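Local coordinates for protein arginine kinase (Cydia pomonella granulosis virus, PDB 6VVG) that is a viral protein kinase that binds AMP in its nucleotide pocket and probably phosphorylates serine and threonine residues with ATP, at residues A[180-185]-A[229-235]; A[238-242]-A[253-257]. Residue numbers count along the deposited sequence, not the author numbering.

Interaction 1. Residues A[180-185]-A[229-235]; sequences FSPEKI and KDMLPLY
This is a buried helix-to-helix contact in the C-terminal kinase lobe, joining the end of the activation segment, with its S-P-E form of the APE motif, to helix 228-235, the kinase αG. F180 and S181 are extended (psi 130° and 161°), leading into the short helix 182-185, which S181 (p rotamer) N-caps, its OG accepting from K184 N at 3.1 Å. Helix 228-235 is kinked at P233, whose N has no bond to the turn before; Y235 N bonds to M231 O at 3.0 Å. The closest CA pairs are I185–K229 (6.5 Å), P182–L232 (6.9 Å) and F180–M231 (8.1 Å). I185 (m, t) is a knob among K229, M231, L232 and Y235: its CD1 lies 3.5 Å from Y235 CE2 and 3.7 Å from M231 CB, its CG2 3.9 Å from K229 CE. P182 CG meets Y235 CD2 at 4.0 Å. Y235 (chi1 m) passes this apolar patch, and its OH donates a very short 2.5 Å hydrogen bond to F180 O. E183 forms a salt bridge with R264, the Glu-Arg pairing familiar in protein kinases, while helix 192-208 backs S181 and P182 through W197, whose ring also meets that of Y235.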
ATOM      1  N   PHE A 180      11.388  16.318  10.191  1.00 12.98           N
ATOM      2  CA  PHE A 180       9.944  16.519  10.163  1.00 11.15           C
ATOM      3  C   PHE A 180       9.598  17.890   9.591  1.00 10.49           C
ATOM      4  O   PHE A 180      10.125  18.908  10.045  1.00 12.07           O
ATOM      5  CB  PHE A 180       9.351  16.414  11.571  1.00 11.18           C
ATOM      6  CG  PHE A 180       9.206  15.013  12.098  1.00  8.31           C
ATOM      7  CD1 PHE A 180       9.802  13.939  11.469  1.00  8.02           C
ATOM      8  CD2 PHE A 180       8.474  14.785  13.253  1.00 11.22           C
ATOM      9  CE1 PHE A 180       9.665  12.656  11.976  1.00 12.79           C
ATOM     10  CE2 PHE A 180       8.334  13.508  13.764  1.00 13.20           C
ATOM     11  CZ  PHE A 180       8.932  12.443  13.125  1.00 13.57           C
ATOM     12  N   SER A 181       8.679  17.922   8.626  1.00 11.87           N
ATOM     13  CA  SER A 181       8.163  19.184   8.120  1.00 12.41           C
ATOM     14  C   SER A 181       7.229  19.829   9.141  1.00  7.81           C
ATOM     15  O   SER A 181       6.717  19.155  10.039  1.00  7.85           O
ATOM     16  CB  SER A 181       7.409  18.963   6.814  1.00  8.05           C
ATOM     17  OG  SER A 181       6.148  18.359   7.057  1.00 10.36           O
ATOM     18  N   PRO A 182       6.986  21.140   9.021  1.00  7.93           N
ATOM     19  CA  PRO A 182       5.997  21.770   9.918  1.00 10.39           C
ATOM     20  C   PRO A 182       4.672  21.028   9.923  1.00 12.03           C
ATOM     21  O   PRO A 182       4.037  20.881  10.975  1.00 12.27           O
ATOM     22  CB  PRO A 182       5.854  23.191   9.348  1.00 10.65           C
ATOM     23  CG  PRO A 182       7.164  23.448   8.636  1.00  8.58           C
ATOM     24  CD  PRO A 182       7.572  22.100   8.063  1.00  8.48           C
ATOM     25  N   GLU A 183       4.250  20.536   8.758  1.00 12.24           N
ATOM     26  CA  GLU A 183       2.956  19.871   8.646  1.00 16.30           C
ATOM     27  C   GLU A 183       2.959  18.526   9.361  1.00 14.26           C
ATOM     28  O   GLU A 183       1.965  18.156   9.999  1.00 14.16           O
ATOM     29  CB  GLU A 183       2.597  19.700   7.171  1.00  9.13           C
ATOM     30  CG  GLU A 183       2.299  21.006   6.432  1.00 12.83           C
ATOM     31  CD  GLU A 183       3.525  21.886   6.258  1.00 14.34           C
ATOM     32  OE1 GLU A 183       4.628  21.341   6.037  1.00  9.89           O
ATOM     33  OE2 GLU A 183       3.388  23.125   6.349  1.00 16.66           O
ATOM     34  N   LYS A 184       4.055  17.771   9.260  1.00 10.11           N
ATOM     35  CA  LYS A 184       4.117  16.499   9.973  1.00  9.70           C
ATOM     36  C   LYS A 184       4.156  16.722  11.478  1.00 11.39           C
ATOM     37  O   LYS A 184       3.550  15.957  12.241  1.00 13.44           O
ATOM     38  CB  LYS A 184       5.332  15.682   9.528  1.00 12.15           C
ATOM     39  CG  LYS A 184       5.366  14.280  10.142  1.00 11.91           C
ATOM     40  CD  LYS A 184       6.399  13.375   9.479  1.00 13.54           C
ATOM     41  CE  LYS A 184       6.478  12.027  10.193  1.00 12.69           C
ATOM     42  NZ  LYS A 184       7.183  10.992   9.388  1.00 10.59           N
ATOM     43  N   ILE A 185       4.866  17.762  11.926  1.00  8.06           N
ATOM     44  CA  ILE A 185       4.858  18.105  13.345  1.00 10.53           C
ATOM     45  C   ILE A 185       3.431  18.348  13.817  1.00 11.12           C
ATOM     46  O   ILE A 185       3.054  17.958  14.928  1.00 13.09           O
ATOM     47  CB  ILE A 185       5.754  19.332  13.608  1.00  9.94           C
ATOM     48  CG1 ILE A 185       7.224  18.982  13.364  1.00 11.66           C
ATOM     49  CG2 ILE A 185       5.553  19.839  15.029  1.00  9.69           C
ATOM     50  CD1 ILE A 185       8.123  20.188  13.165  1.00 15.98           C
ATOM     51  N   LYS A 229       7.697  19.195  18.540  1.00  8.92           N
ATOM     52  CA  LYS A 229       7.321  20.581  18.783  1.00  7.75           C
ATOM     53  C   LYS A 229       8.526  21.456  19.099  1.00 13.94           C
ATOM     54  O   LYS A 229       8.448  22.677  18.938  1.00 13.47           O
ATOM     55  CB  LYS A 229       6.295  20.647  19.916  1.00 11.43           C
ATOM     56  CG  LYS A 229       4.888  20.241  19.491  1.00 11.76           C
ATOM     57  CD  LYS A 229       4.286  21.253  18.525  1.00 13.86           C
ATOM     58  CE  LYS A 229       3.010  20.720  17.877  1.00 10.69           C
ATOM     59  NZ  LYS A 229       1.868  20.639  18.841  1.00 12.48           N
ATOM     60  N   ASP A 230       9.639  20.862  19.537  1.00 13.20           N
ATOM     61  CA  ASP A 230      10.868  21.627  19.718  1.00 16.01           C
ATOM     62  C   ASP A 230      11.450  22.100  18.393  1.00 13.00           C
ATOM     63  O   ASP A 230      12.256  23.038  18.380  1.00 13.92           O
ATOM     64  CB  ASP A 230      11.914  20.789  20.456  1.00  9.01           C
ATOM     65  CG  ASP A 230      11.495  20.436  21.867  1.00 21.31           C
ATOM     66  OD1 ASP A 230      10.982  21.325  22.576  1.00 21.07           O
ATOM     67  OD2 ASP A 230      11.684  19.267  22.266  1.00 31.08           O
ATOM     68  N   MET A 231      11.073  21.468  17.279  1.00 17.25           N
ATOM     69  CA  MET A 231      11.600  21.887  15.987  1.00 11.34           C
ATOM     70  C   MET A 231      10.978  23.200  15.529  1.00 16.16           C
ATOM     71  O   MET A 231      11.630  23.979  14.824  1.00 14.15           O
ATOM     72  CB  MET A 231      11.352  20.807  14.933  1.00 13.96           C
ATOM     73  CG  MET A 231      12.052  19.483  15.182  1.00 17.95           C
ATOM     74  SD  MET A 231      13.824  19.626  15.472  1.00 15.07           S
ATOM     75  CE  MET A 231      14.374  20.455  13.980  1.00 11.38           C
ATOM     76  N   LEU A 232       9.730  23.462  15.918  1.00 17.43           N
ATOM     77  CA  LEU A 232       9.028  24.631  15.376  1.00 10.40           C
ATOM     78  C   LEU A 232       9.746  25.925  15.680  1.00 10.90           C
ATOM     79  O   LEU A 232       9.951  26.729  14.739  1.00 15.09           O
ATOM     80  CB  LEU A 232       7.594  24.663  15.914  1.00 13.89           C
ATOM     81  CG  LEU A 232       6.597  23.757  15.197  1.00 14.25           C
ATOM     82  CD1 LEU A 232       5.174  24.029  15.704  1.00 12.08           C
ATOM     83  CD2 LEU A 232       6.643  23.920  13.684  1.00 13.46           C
ATOM     84  N   PRO A 233      10.157  26.232  16.915  1.00 18.84           N
ATOM     85  CA  PRO A 233      10.911  27.477  17.139  1.00 21.77           C
ATOM     86  C   PRO A 233      12.120  27.591  16.224  1.00 17.31           C
ATOM     87  O   PRO A 233      12.453  28.686  15.755  1.00 19.07           O
ATOM     88  CB  PRO A 233      11.326  27.397  18.617  1.00 19.39           C
ATOM     89  CG  PRO A 233      10.336  26.450  19.241  1.00 14.71           C
ATOM     90  CD  PRO A 233      10.004  25.439  18.158  1.00 12.85           C
ATOM     91  N   LEU A 234      12.780  26.464  15.950  1.00 16.89           N
ATOM     92  CA  LEU A 234      13.979  26.488  15.122  1.00 15.84           C
ATOM     93  C   LEU A 234      13.648  26.868  13.686  1.00 16.99           C
ATOM     94  O   LEU A 234      14.380  27.642  13.058  1.00 11.99           O
ATOM     95  CB  LEU A 234      14.665  25.126  15.177  1.00 17.76           C
ATOM     96  CG  LEU A 234      15.035  24.684  16.593  1.00 20.45           C
ATOM     97  CD1 LEU A 234      15.758  23.351  16.580  1.00 21.90           C
ATOM     98  CD2 LEU A 234      15.889  25.753  17.277  1.00 17.51           C
ATOM     99  N   TYR A 235      12.544  26.342  13.151  1.00 12.93           N
ATOM    100  CA  TYR A 235      12.141  26.696  11.796  1.00 14.16           C
ATOM    101  C   TYR A 235      11.809  28.178  11.669  1.00 15.26           C
ATOM    102  O   TYR A 235      11.791  28.706  10.552  1.00 14.22           O
ATOM    103  CB  TYR A 235      10.934  25.859  11.366  1.00 11.82           C
ATOM    104  CG  TYR A 235      11.180  24.364  11.330  1.00 10.87           C
ATOM    105  CD1 TYR A 235      12.466  23.843  11.366  1.00  7.37           C
ATOM    106  CD2 TYR A 235      10.118  23.473  11.263  1.00 12.23           C
ATOM    107  CE1 TYR A 235      12.689  22.480  11.335  1.00 11.75           C
ATOM    108  CE2 TYR A 235      10.330  22.107  11.234  1.00 10.34           C
ATOM    109  CZ  TYR A 235      11.615  21.616  11.270  1.00 16.66           C
ATOM    110  OH  TYR A 235      11.821  20.256  11.239  1.00 12.31           O
TER

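Interaction 2. Residues A[238-242]-A[253-257]; sequences PLPTI and VRRML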
ATOM      1  N   PRO A 238      16.234  32.460  11.053  1.00 20.22           N
ATOM      2  CA  PRO A 238      16.741  32.575   9.680  1.00 14.91           C
ATOM      3  C   PRO A 238      17.532  31.342   9.253  1.00 12.55           C
ATOM      4  O   PRO A 238      18.293  30.764  10.033  1.00 16.45           O
ATOM      5  CB  PRO A 238      17.636  33.821   9.733  1.00 22.68           C
ATOM      6  CG  PRO A 238      17.053  34.656  10.873  1.00 24.79           C
ATOM      7  CD  PRO A 238      16.612  33.613  11.897  1.00 22.14           C
ATOM      8  N   LEU A 239      17.353  30.953   7.995  1.00 14.46           N
ATOM      9  CA  LEU A 239      18.170  29.898   7.403  1.00 14.22           C
ATOM     10  C   LEU A 239      19.539  30.455   7.054  1.00 16.47           C
ATOM     11  O   LEU A 239      19.630  31.421   6.284  1.00 19.81           O
ATOM     12  CB  LEU A 239      17.499  29.342   6.155  1.00 16.84           C
ATOM     13  CG  LEU A 239      18.048  28.010   5.643  1.00 18.40           C
ATOM     14  CD1 LEU A 239      17.699  26.890   6.633  1.00 21.31           C
ATOM     15  CD2 LEU A 239      17.532  27.678   4.250  1.00 17.42           C
ATOM     16  N   PRO A 240      20.628  29.901   7.595  1.00 24.30           N
ATOM     17  CA  PRO A 240      21.955  30.447   7.281  1.00 13.75           C
ATOM     18  C   PRO A 240      22.269  30.371   5.793  1.00 20.37           C
ATOM     19  O   PRO A 240      21.974  29.381   5.121  1.00 20.28           O
ATOM     20  CB  PRO A 240      22.910  29.568   8.097  1.00 21.34           C
ATOM     21  CG  PRO A 240      22.071  29.013   9.219  1.00 23.88           C
ATOM     22  CD  PRO A 240      20.679  28.860   8.643  1.00 20.83           C
ATOM     23  N   THR A 241      22.887  31.434   5.286  1.00 20.43           N
ATOM     24  CA  THR A 241      23.421  31.411   3.932  1.00 22.54           C
ATOM     25  C   THR A 241      24.534  30.375   3.830  1.00 19.94           C
ATOM     26  O   THR A 241      25.358  30.233   4.738  1.00 18.47           O
ATOM     27  CB  THR A 241      23.958  32.792   3.547  1.00 21.52           C
ATOM     28  OG1 THR A 241      22.903  33.759   3.622  1.00 30.14           O
ATOM     29  CG2 THR A 241      24.529  32.771   2.136  1.00 27.75           C
ATOM     30  N   ILE A 242      24.556  29.643   2.719  1.00 12.99           N
ATOM     31  CA  ILE A 242      25.639  28.712   2.420  1.00 14.35           C
ATOM     32  C   ILE A 242      26.697  29.501   1.657  1.00 17.36           C
ATOM     33  O   ILE A 242      26.502  29.847   0.490  1.00 13.62           O
ATOM     34  CB  ILE A 242      25.150  27.502   1.619  1.00  9.19           C
ATOM     35  CG1 ILE A 242      23.934  26.882   2.306  1.00 12.23           C
ATOM     36  CG2 ILE A 242      26.266  26.476   1.488  1.00 14.20           C
ATOM     37  CD1 ILE A 242      23.257  25.794   1.497  1.00 14.81           C
ATOM     38  N   VAL A 253      17.449  26.431  -1.340  1.00 10.23           N
ATOM     39  CA  VAL A 253      17.235  25.841  -0.022  1.00 11.15           C
ATOM     40  C   VAL A 253      16.355  26.744   0.831  1.00 12.59           C
ATOM     41  O   VAL A 253      15.537  26.263   1.626  1.00 11.15           O
ATOM     42  CB  VAL A 253      18.576  25.523   0.667  1.00 10.86           C
ATOM     43  CG1 VAL A 253      19.391  24.556  -0.192  1.00 17.63           C
ATOM     44  CG2 VAL A 253      19.359  26.791   0.956  1.00 12.31           C
ATOM     45  N   ARG A 254      16.492  28.064   0.679  1.00  9.91           N
ATOM     46  CA  ARG A 254      15.588  28.963   1.392  1.00 12.61           C
ATOM     47  C   ARG A 254      14.137  28.614   1.077  1.00 10.08           C
ATOM     48  O   ARG A 254      13.310  28.433   1.978  1.00  7.99           O
ATOM     49  CB  ARG A 254      15.845  30.427   1.021  1.00 17.99           C
ATOM     50  CG  ARG A 254      17.282  30.902   1.036  1.00 39.69           C
ATOM     51  CD  ARG A 254      17.892  30.929   2.443  1.00 43.90           C
ATOM     52  NE  ARG A 254      18.942  31.942   2.543  1.00 36.98           N
ATOM     53  CZ  ARG A 254      19.058  32.805   3.547  1.00 46.07           C
ATOM     54  NH1 ARG A 254      20.039  33.698   3.548  1.00 38.11           N
ATOM     55  NH2 ARG A 254      18.205  32.764   4.561  1.00 34.79           N
ATOM     56  N   ARG A 255      13.808  28.542  -0.218  1.00  8.85           N
ATOM     57  CA  ARG A 255      12.433  28.297  -0.640  1.00 10.89           C
ATOM     58  C   ARG A 255      12.016  26.854  -0.408  1.00 11.42           C
ATOM     59  O   ARG A 255      10.822  26.588  -0.243  1.00 14.14           O
ATOM     60  CB  ARG A 255      12.268  28.683  -2.115  1.00 13.12           C
ATOM     61  CG  ARG A 255      12.556  30.167  -2.367  1.00 13.10           C
ATOM     62  CD  ARG A 255      12.272  30.623  -3.798  1.00 23.11           C
ATOM     63  NE  ARG A 255      12.561  32.049  -3.957  1.00 36.90           N
ATOM     64  CZ  ARG A 255      11.636  33.004  -3.985  1.00 39.05           C
ATOM     65  NH1 ARG A 255      10.351  32.689  -3.883  1.00 38.66           N
ATOM     66  NH2 ARG A 255      11.994  34.273  -4.124  1.00 36.68           N
ATOM     67  N   MET A 256      12.968  25.920  -0.365  1.00  8.24           N
ATOM     68  CA  MET A 256      12.616  24.548  -0.013  1.00 10.54           C
ATOM     69  C   MET A 256      12.185  24.445   1.447  1.00  9.75           C
ATOM     70  O   MET A 256      11.359  23.591   1.788  1.00 12.86           O
ATOM     71  CB  MET A 256      13.797  23.611  -0.266  1.00  5.41           C
ATOM     72  CG  MET A 256      14.076  23.303  -1.724  1.00 15.78           C
ATOM     73  SD  MET A 256      12.771  22.369  -2.544  1.00 13.35           S
ATOM     74  CE  MET A 256      12.779  20.840  -1.604  1.00  9.46           C
ATOM     75  N   LEU A 257      12.729  25.301   2.318  1.00  9.50           N
ATOM     76  CA  LEU A 257      12.538  25.175   3.758  1.00 10.83           C
ATOM     77  C   LEU A 257      11.768  26.351   4.348  1.00  9.31           C
ATOM     78  O   LEU A 257      11.813  26.572   5.564  1.00  7.28           O
ATOM     79  CB  LEU A 257      13.892  25.019   4.455  1.00  9.06           C
ATOM     80  CG  LEU A 257      14.651  23.768   4.007  1.00 12.56           C
ATOM     81  CD1 LEU A 257      16.070  23.711   4.527  1.00 13.23           C
ATOM     82  CD2 LEU A 257      13.867  22.516   4.440  1.00 11.06           C
TER
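Residues 238-242, part of the link between helices 228-235 and 247-256 in the C-terminal lobe of the kinase fold, fold back on the last turn of the helix they lead into, away from the AMP pocket, and most of the joining is done by L239. The loop is polyproline-like, with phi between -60° and -89° and psi between 108° and 141°. The CA-to-CB bond of L239 points toward the helix, that of P240 away. In its t, p rotamer L239 sends CD2 to within 3.9 Å of V253 CG2 and 3.6 Å of V253 O, and CD1 to 4.1 Å from L257 CD1. L257, the first residue to leave helical geometry, thus closes one side of the leucine's seat. I242 (m, t) reaches V253, CD1 to CG2 4.1 Å, and Y204 of helix 192-208 packs on L239, I242 and V253.

R254 borders this patch: its m, m, t chain brings CD to 3.7 Å from L239 CD2, so the aliphatic part extends the apolar surface, and L239 O and T241 N lie over one face of the guanidinium. L239 O is 2.6 Å from R254 NH2, but the angle is too poor for a hydrogen bond; T241 OG1 stands 2.9 Å from NH1. The chemistry implies a mainly apolar side-chain contact between these segments, the arginine adding its methylenes and a charged head close to the backbone; clear directional bonds to the loop come from beside it, I242 N to N250 OD1 on the same helix and P240 O to Y204 OH.

In the fold
Both contacts belong to the helical C-terminal lobe, on the same side of the chain's centre, with their own centres about 15 Å apart. They come in series: interaction 1 ends with helix 228-235, and the chain runs almost directly into the loop that opens interaction 2, which ends at the close of helix 247-256. The two do not touch otherwise, yet helix 192-208 borders both, with W197 beside interaction 1 and Y204 beside interaction 2; F213 likewise meets Y235 in one and L239 in the other. Successive pieces of the lobe are thereby packed around a shared central helix, away from the AMP pocket, with the activation segment's end joined to the same framework.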